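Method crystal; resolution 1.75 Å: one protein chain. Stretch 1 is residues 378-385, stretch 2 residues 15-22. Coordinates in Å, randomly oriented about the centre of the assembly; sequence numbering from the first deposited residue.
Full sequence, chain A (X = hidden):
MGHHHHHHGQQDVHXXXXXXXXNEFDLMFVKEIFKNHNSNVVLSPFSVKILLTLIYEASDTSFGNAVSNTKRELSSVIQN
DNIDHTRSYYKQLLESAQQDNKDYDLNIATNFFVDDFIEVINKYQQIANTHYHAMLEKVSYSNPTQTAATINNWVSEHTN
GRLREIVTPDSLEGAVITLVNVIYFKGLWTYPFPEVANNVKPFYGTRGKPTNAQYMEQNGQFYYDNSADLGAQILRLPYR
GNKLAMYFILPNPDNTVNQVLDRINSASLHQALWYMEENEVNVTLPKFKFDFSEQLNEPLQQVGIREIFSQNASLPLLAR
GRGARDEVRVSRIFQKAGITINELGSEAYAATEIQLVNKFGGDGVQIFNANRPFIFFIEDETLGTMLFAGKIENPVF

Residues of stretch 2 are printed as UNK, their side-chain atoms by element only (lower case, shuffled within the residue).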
# COMPACT_ATOMS: atom_id res chain seq x y z
N ILE A 378 3.35 -6.23 -2.64
CA ILE A 378 4.79 -6.09 -2.71
C ILE A 378 5.29 -6.00 -1.29
O ILE A 378 4.76 -5.21 -0.51
CB ILE A 378 5.18 -4.82 -3.47
CG1 ILE A 378 4.71 -4.96 -4.94
CG2 ILE A 378 6.72 -4.64 -3.43
CD1 ILE A 378 4.98 -3.72 -5.75
N GLU A 379 6.30 -6.80 -0.96
CA GLU A 379 6.81 -6.83 0.41
C GLU A 379 8.31 -6.57 0.45
O GLU A 379 9.02 -6.92 -0.48
CB GLU A 379 6.46 -8.21 0.98
CG GLU A 379 7.32 -8.79 2.05
CD GLU A 379 6.79 -10.16 2.43
OE1 GLU A 379 5.59 -10.25 2.75
OE2 GLU A 379 7.55 -11.15 2.35
N ASP A 380 8.75 -5.91 1.52
CA ASP A 380 10.16 -5.83 1.90
C ASP A 380 10.50 -7.17 2.55
O ASP A 380 10.01 -7.49 3.62
CB ASP A 380 10.34 -4.66 2.89
CG ASP A 380 11.78 -4.50 3.37
OD1 ASP A 380 12.55 -5.49 3.34
OD2 ASP A 380 12.15 -3.37 3.78
N GLU A 381 11.28 -8.00 1.86
CA GLU A 381 11.48 -9.37 2.30
C GLU A 381 12.50 -9.46 3.43
O GLU A 381 12.73 -10.54 3.94
CB GLU A 381 11.94 -10.24 1.15
CG GLU A 381 10.91 -10.25 0.02
CD GLU A 381 11.18 -11.36 -0.94
OE1 GLU A 381 10.39 -12.33 -0.95
OE2 GLU A 381 12.21 -11.28 -1.65
N THR A 382 13.11 -8.34 3.79
CA THR A 382 14.05 -8.35 4.92
C THR A 382 13.33 -8.12 6.24
O THR A 382 13.81 -8.56 7.30
CB THR A 382 15.20 -7.32 4.80
OG1 THR A 382 14.70 -6.00 4.96
CG2 THR A 382 15.95 -7.46 3.48
N LEU A 383 12.17 -7.48 6.18
CA LEU A 383 11.45 -7.09 7.39
C LEU A 383 9.98 -7.48 7.43
O LEU A 383 9.34 -7.32 8.48
CB LEU A 383 11.58 -5.59 7.60
CG LEU A 383 13.02 -5.14 7.92
CD1 LEU A 383 13.15 -3.63 7.82
CD2 LEU A 383 13.43 -5.62 9.29
N GLY A 384 9.44 -7.92 6.29
CA GLY A 384 8.06 -8.35 6.22
C GLY A 384 7.04 -7.27 5.84
O GLY A 384 5.85 -7.53 5.79
N THR A 385 7.53 -6.06 5.56
CA THR A 385 6.67 -4.90 5.38
C THR A 385 5.77 -5.05 4.16
O THR A 385 6.26 -5.36 3.07
CB THR A 385 7.54 -3.65 5.18
OG1 THR A 385 8.65 -3.70 6.11
CG2 THR A 385 6.71 -2.34 5.41
N UNK A 15 16.17 -14.37 -0.61
CA UNK A 15 15.11 -15.33 -0.39
C UNK A 15 13.94 -14.74 0.38
O UNK A 15 14.04 -13.64 0.94
N UNK A 16 12.82 -15.47 0.42
CA UNK A 16 11.59 -15.02 1.08
C UNK A 16 11.82 -14.74 2.56
O UNK A 16 12.70 -15.35 3.17
c UNK A 16 12.63 -16.76 -0.27
c UNK A 16 11.14 -16.94 -0.30
c UNK A 16 10.64 -16.21 0.92
N UNK A 17 11.00 -13.88 3.11
CA UNK A 17 11.04 -13.54 4.53
C UNK A 17 10.76 -14.75 5.43
O UNK A 17 9.77 -15.46 5.23
c UNK A 17 11.07 -11.37 6.76
c UNK A 17 8.80 -12.07 6.95
c UNK A 17 11.04 -10.90 8.08
c UNK A 17 10.00 -12.45 4.79
c UNK A 17 9.89 -11.01 8.83
c UNK A 17 8.77 -11.60 8.28
c UNK A 17 9.96 -11.96 6.20
N UNK A 18 11.59 -14.98 6.43
CA UNK A 18 11.43 -16.17 7.28
C UNK A 18 10.82 -15.88 8.65
O UNK A 18 10.59 -16.82 9.44
c UNK A 18 12.76 -16.89 7.49
c UNK A 18 14.43 -18.41 6.41
c UNK A 18 13.38 -17.36 6.20
n UNK A 18 14.62 -19.25 5.40
o UNK A 18 15.05 -18.49 7.48
N UNK A 19 10.52 -14.61 8.91
CA UNK A 19 9.99 -14.20 10.20
C UNK A 19 8.48 -14.12 10.20
O UNK A 19 7.81 -14.63 9.29
N UNK A 20 7.92 -13.47 11.22
CA UNK A 20 6.48 -13.34 11.31
C UNK A 20 6.18 -11.90 10.99
O UNK A 20 6.66 -10.98 11.65
n UNK A 20 5.28 -16.98 14.56
o UNK A 20 5.14 -14.80 15.17
c UNK A 20 5.66 -15.25 12.86
c UNK A 20 5.33 -15.66 14.30
c UNK A 20 5.91 -13.72 12.69
N UNK A 21 5.40 -11.71 9.94
CA UNK A 21 4.96 -10.38 9.55
C UNK A 21 4.03 -9.76 10.58
O UNK A 21 3.10 -10.42 11.06
c UNK A 21 5.15 -11.00 7.12
c UNK A 21 4.24 -10.50 8.22
n UNK A 21 5.51 -14.04 5.84
n UNK A 21 6.67 -13.52 3.92
c UNK A 21 5.82 -13.17 4.87
n UNK A 21 5.30 -11.94 4.86
c UNK A 21 4.37 -11.43 5.86
N UNK A 22 4.24 -8.49 10.90
CA UNK A 22 3.29 -7.77 11.76
C UNK A 22 2.20 -7.16 10.85
O UNK A 22 2.11 -5.94 10.69
c UNK A 22 4.98 -7.22 13.56
c UNK A 22 5.62 -6.15 14.43
o UNK A 22 6.63 -6.41 15.08
n UNK A 22 5.03 -4.96 14.45
c UNK A 22 3.99 -6.67 12.56
O HOH W 1 8.99 -12.96 1.24
O HOH W 2 7.05 -7.83 9.94

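Position 15 has backbone atoms and nothing more, and its O lies 4.0 Å from Glu381 OE2. It is Gly15.

At position 16 three carbons close a ring onto the backbone N. The CA-to-CB bond points away from stretch 1, and the nearest approach is by backbone, CA to Glu381 OE1 at 3.6 Å. Only proline closes such a ring: Pro16.

Position 17 carries one carbon and then a ring of six carbons, with no oxygen on the ring. Its CB points toward stretch 1, and one face of the ring lies against Gly384, whose CA sits 3.9 Å from the ring centroid, almost along the normal, as a CH-pi contact. This is Phe17, not tyrosine. At the ring edge, Glu381 O comes within 3.4 Å of Phe17 CD1.

Position 18 has three carbons, the third bearing one oxygen and one nitrogen. Its CA-to-CB bond points away, and no atom is in contact with stretch 1. An amide at that length means Gln18.

Position 19 again has no side chain and makes no contact across, so it is Gly19. A CB here would fall 2.6 Å from Phe17 CZ, so the bare backbone leaves room for the ring.

Position 20 repeats the three carbons and terminal amide; its CA-to-CB bond also points away, and no atom is in contact with stretch 1. It is Gln20.

Position 21 has three carbons, a nitrogen, then a carbon carrying two more nitrogens. Its CB leaves sideways, but an extended chain brings the end to the Glu379 carboxylate. That guanidinium makes it Arg21. Arg21 NE donates to Glu379 OE1 at 2.7 Å and NH2 to Glu379 OE2 at 3.0 Å, a two-pronged salt bridge with both hydrogen bonds near linear.

Position 22 has three carbons with oxygen and nitrogen on the third. Its side chain stays clear of stretch 1, while a water joins its backbone N (3.0 Å from the water O) to Leu383 O (2.8 Å). It is Gln22.

The contact pairs a charged clamp with a shape fit. The turn after the strand is held by Gly384 N to Asp380 O at 2.8 Å, and it presents a glycine under one face of the Phe17 ring: a CB on Gly384 would lie 3.0 Å from Phe17 CE2, and its backbone angles call for glycine anyway. A second water accepts a hydrogen bond from Phe17 N, with N and the water O 2.9 Å apart, and its O donates to Glu379 OE2 at 2.6 Å and Glu381 OE1 at 2.7 Å. The rule is economical: Phe17 packs on Gly384, Arg21 pairs with Glu379, and two waters tie Phe17 N to the carboxylates and Gln22 N to Leu383 O.

Stretch 2 15-22: GPFQGQRQ
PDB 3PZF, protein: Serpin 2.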